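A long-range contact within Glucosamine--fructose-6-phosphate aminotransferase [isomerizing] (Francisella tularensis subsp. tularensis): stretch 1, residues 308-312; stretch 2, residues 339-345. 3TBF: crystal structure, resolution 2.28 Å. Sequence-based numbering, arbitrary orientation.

Stretch 1, residues 308-312: LFVDK
Stretch 2, residues 339-345: VFTIPLQ

How do the two stretches run past each other? Strand 308-311, extended with phi/psi from -120/132 at L308 to -77/141 at D311, packs nearly antiparallel to helix 339-345, at 157°, with axes 9.6 Å apart. Register is set by F309 and F340, whose CA atoms lie 7.4 Å apart. The helix is kinked at P343 (-59/-35), whose ring nitrogen has no hydrogen to donate; Q345 N hydrogen-bonds T341 O at 3.0 Å, spanning the proline.

Which apolar side chains pack together? F309 CB points toward the helix, and with chi1 m and chi2 -70° the flat ring offers one face to P343, whose CB sits 3.8 Å from the ring centroid, 13° off the normal, in a CH-pi contact. L344 (m, t) starts sideways but bends inward, bringing CD2 to 3.7 Å from F309 CE2.

How does a ring pack against backbone? F340 CB points sideways, yet chi1 -86° and chi2 -61° carry the ring in, so F340 CE1 lies 3.5 Å from F309 O. The ring edge meets D311 N, 3.8 Å from F340 CZ, and V310 N, 4.0 Å from F340 CE1.

Does any polar bond help? No hydrogen bond crosses; the two stretches together bury 246 Å², both sides summed. V310 CB points away, while D311, chi1 t and CB sideways, can lie buried because its carboxylate oxygens are hydrogen-bonded outside this contact.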

ATOM      1  N   LEU A 308     -13.223   7.157 -18.169  1.00 23.52           N
ATOM      2  CA  LEU A 308     -13.937   7.189 -16.911  1.00 23.29           C
ATOM      3  C   LEU A 308     -15.124   6.287 -16.903  1.00 23.16           C
ATOM      4  O   LEU A 308     -15.920   6.318 -17.811  1.00 24.86           O
ATOM      5  CB  LEU A 308     -14.386   8.591 -16.588  1.00 23.95           C
ATOM      6  CG  LEU A 308     -13.342   9.712 -16.666  1.00 24.79           C
ATOM      7  CD1 LEU A 308     -14.067  11.001 -16.462  1.00 25.71           C
ATOM      8  CD2 LEU A 308     -12.193   9.542 -15.668  1.00 21.89           C
ATOM      9  N   PHE A 309     -15.229   5.493 -15.846  1.00 22.43           N
ATOM     10  CA  PHE A 309     -16.362   4.698 -15.577  1.00 21.41           C
ATOM     11  C   PHE A 309     -17.080   5.300 -14.406  1.00 21.43           C
ATOM     12  O   PHE A 309     -16.581   5.402 -13.297  1.00 22.32           O
ATOM     13  CB  PHE A 309     -15.926   3.293 -15.252  1.00 21.86           C
ATOM     14  CG  PHE A 309     -15.219   2.614 -16.372  1.00 21.90           C
ATOM     15  CD1 PHE A 309     -15.893   2.224 -17.505  1.00 22.18           C
ATOM     16  CD2 PHE A 309     -13.889   2.372 -16.298  1.00 23.16           C
ATOM     17  CE1 PHE A 309     -15.237   1.600 -18.554  1.00 21.75           C
ATOM     18  CE2 PHE A 309     -13.237   1.736 -17.341  1.00 24.20           C
ATOM     19  CZ  PHE A 309     -13.937   1.367 -18.481  1.00 21.31           C
ATOM     20  N   VAL A 310     -18.301   5.673 -14.649  1.00 22.56           N
ATOM     21  CA  VAL A 310     -18.985   6.674 -13.870  1.00 23.03           C
ATOM     22  C   VAL A 310     -20.360   6.142 -13.565  1.00 22.38           C
ATOM     23  O   VAL A 310     -20.926   5.475 -14.379  1.00 21.99           O
ATOM     24  CB  VAL A 310     -19.028   7.940 -14.772  1.00 24.98           C
ATOM     25  CG1 VAL A 310     -20.349   8.716 -14.648  1.00 27.05           C
ATOM     26  CG2 VAL A 310     -17.743   8.764 -14.628  1.00 20.38           C
ATOM     27  N   ASP A 311     -20.891   6.410 -12.384  1.00 23.47           N
ATOM     28  CA  ASP A 311     -22.265   6.022 -12.051  1.00 23.95           C
ATOM     29  C   ASP A 311     -23.191   7.009 -12.745  1.00 26.04           C
ATOM     30  O   ASP A 311     -22.875   8.214 -12.794  1.00 26.24           O
ATOM     31  CB  ASP A 311     -22.520   6.051 -10.545  1.00 23.77           C
ATOM     32  CG  ASP A 311     -23.921   5.568 -10.169  1.00 26.49           C
ATOM     33  OD1 ASP A 311     -24.929   6.287 -10.398  1.00 32.50           O
ATOM     34  OD2 ASP A 311     -24.035   4.439  -9.648  1.00 29.65           O
ATOM     35  N   LYS A 312     -24.311   6.512 -13.271  1.00 26.63           N
ATOM     36  CA  LYS A 312     -25.250   7.335 -14.068  1.00 29.62           C
ATOM     37  C   LYS A 312     -25.697   8.577 -13.301  1.00 29.81           C
ATOM     38  O   LYS A 312     -25.807   9.632 -13.885  1.00 29.91           O
ATOM     39  CB  LYS A 312     -26.495   6.543 -14.491  1.00 30.41           C
ATOM     40  CG  LYS A 312     -26.215   5.315 -15.444  1.00 34.69           C
ATOM     41  CD  LYS A 312     -27.516   4.572 -15.802  1.00 39.26           C
ATOM     42  CE  LYS A 312     -27.608   4.118 -17.285  1.00 42.38           C
ATOM     43  NZ  LYS A 312     -28.756   3.095 -17.481  1.00 41.03           N
ATOM     44  N   VAL A 339     -19.563  -3.868  -8.864  1.00 14.13           N
ATOM     45  CA  VAL A 339     -20.020  -3.478 -10.201  1.00 14.45           C
ATOM     46  C   VAL A 339     -18.920  -2.771 -11.006  1.00 15.64           C
ATOM     47  O   VAL A 339     -18.673  -3.081 -12.170  1.00 15.86           O
ATOM     48  CB  VAL A 339     -21.282  -2.664 -10.144  1.00 15.17           C
ATOM     49  CG1 VAL A 339     -21.748  -2.204 -11.583  1.00 14.90           C
ATOM     50  CG2 VAL A 339     -22.414  -3.490  -9.479  1.00 11.72           C
ATOM     51  N   PHE A 340     -18.164  -1.907 -10.354  1.00 16.41           N
ATOM     52  CA  PHE A 340     -17.191  -1.135 -11.088  1.00 16.18           C
ATOM     53  C   PHE A 340     -16.012  -2.003 -11.457  1.00 15.99           C
ATOM     54  O   PHE A 340     -15.243  -1.579 -12.320  1.00 17.78           O
ATOM     55  CB  PHE A 340     -16.737   0.041 -10.279  1.00 15.93           C
ATOM     56  CG  PHE A 340     -17.602   1.217 -10.416  1.00 20.23           C
ATOM     57  CD1 PHE A 340     -17.769   1.809 -11.663  1.00 22.73           C
ATOM     58  CD2 PHE A 340     -18.202   1.783  -9.317  1.00 18.92           C
ATOM     59  CE1 PHE A 340     -18.548   2.927 -11.809  1.00 25.10           C
ATOM     60  CE2 PHE A 340     -18.979   2.883  -9.458  1.00 22.49           C
ATOM     61  CZ  PHE A 340     -19.171   3.463 -10.709  1.00 24.91           C
ATOM     62  N   THR A 341     -15.835  -3.162 -10.796  1.00 13.28           N
ATOM     63  CA  THR A 341     -14.772  -4.096 -11.157  1.00 13.19           C
ATOM     64  C   THR A 341     -14.934  -4.666 -12.555  1.00 13.89           C
ATOM     65  O   THR A 341     -13.952  -4.850 -13.271  1.00 14.14           O
ATOM     66  CB  THR A 341     -14.637  -5.279 -10.153  1.00 13.03           C
ATOM     67  OG1 THR A 341     -14.261  -4.765  -8.886  1.00 13.98           O
ATOM     68  CG2 THR A 341     -13.525  -6.205 -10.506  1.00 10.61           C
ATOM     69  N   ILE A 342     -16.182  -4.892 -12.973  1.00 15.28           N
ATOM     70  CA  ILE A 342     -16.449  -5.577 -14.202  1.00 15.47           C
ATOM     71  C   ILE A 342     -15.850  -4.880 -15.451  1.00 15.87           C
ATOM     72  O   ILE A 342     -15.218  -5.525 -16.263  1.00 15.78           O
ATOM     73  CB  ILE A 342     -17.943  -5.786 -14.376  1.00 16.87           C
ATOM     74  CG1 ILE A 342     -18.606  -6.519 -13.172  1.00 19.86           C
ATOM     75  CG2 ILE A 342     -18.226  -6.525 -15.644  1.00 15.48           C
ATOM     76  CD1 ILE A 342     -17.957  -7.788 -12.610  1.00 18.17           C
ATOM     77  N   PRO A 343     -16.077  -3.577 -15.617  1.00 16.18           N
ATOM     78  CA  PRO A 343     -15.537  -2.868 -16.729  1.00 16.41           C
ATOM     79  C   PRO A 343     -14.034  -2.956 -16.764  1.00 16.40           C
ATOM     80  O   PRO A 343     -13.440  -2.957 -17.842  1.00 16.59           O
ATOM     81  CB  PRO A 343     -15.932  -1.383 -16.449  1.00 17.60           C
ATOM     82  CG  PRO A 343     -16.963  -1.377 -15.408  1.00 17.38           C
ATOM     83  CD  PRO A 343     -17.093  -2.770 -14.884  1.00 18.31           C
ATOM     84  N   LEU A 344     -13.408  -2.974 -15.588  1.00 16.00           N
ATOM     85  CA  LEU A 344     -11.994  -2.989 -15.524  1.00 14.63           C
ATOM     86  C   LEU A 344     -11.525  -4.372 -15.952  1.00 14.10           C
ATOM     87  O   LEU A 344     -10.481  -4.522 -16.588  1.00 13.94           O
ATOM     88  CB  LEU A 344     -11.559  -2.618 -14.121  1.00 15.15           C
ATOM     89  CG  LEU A 344     -12.038  -1.258 -13.569  1.00 16.05           C
ATOM     90  CD1 LEU A 344     -11.368  -0.923 -12.208  1.00 13.81           C
ATOM     91  CD2 LEU A 344     -11.760  -0.139 -14.574  1.00 14.78           C
ATOM     92  N   GLN A 345     -12.297  -5.408 -15.659  1.00 14.08           N
ATOM     93  CA  GLN A 345     -11.882  -6.751 -16.099  1.00 13.43           C
ATOM     94  C   GLN A 345     -12.014  -6.811 -17.592  1.00 13.98           C
ATOM     95  O   GLN A 345     -11.160  -7.377 -18.247  1.00 15.16           O
ATOM     96  CB  GLN A 345     -12.719  -7.859 -15.501  1.00 13.01           C
ATOM     97  CG  GLN A 345     -12.775  -7.857 -14.033  1.00 15.61           C
ATOM     98  CD  GLN A 345     -13.869  -8.742 -13.491  1.00 18.25           C
ATOM     99  OE1 GLN A 345     -14.976  -8.834 -14.049  1.00 17.62           O
ATOM    100  NE2 GLN A 345     -13.553  -9.437 -12.402  1.00 16.83           N
TER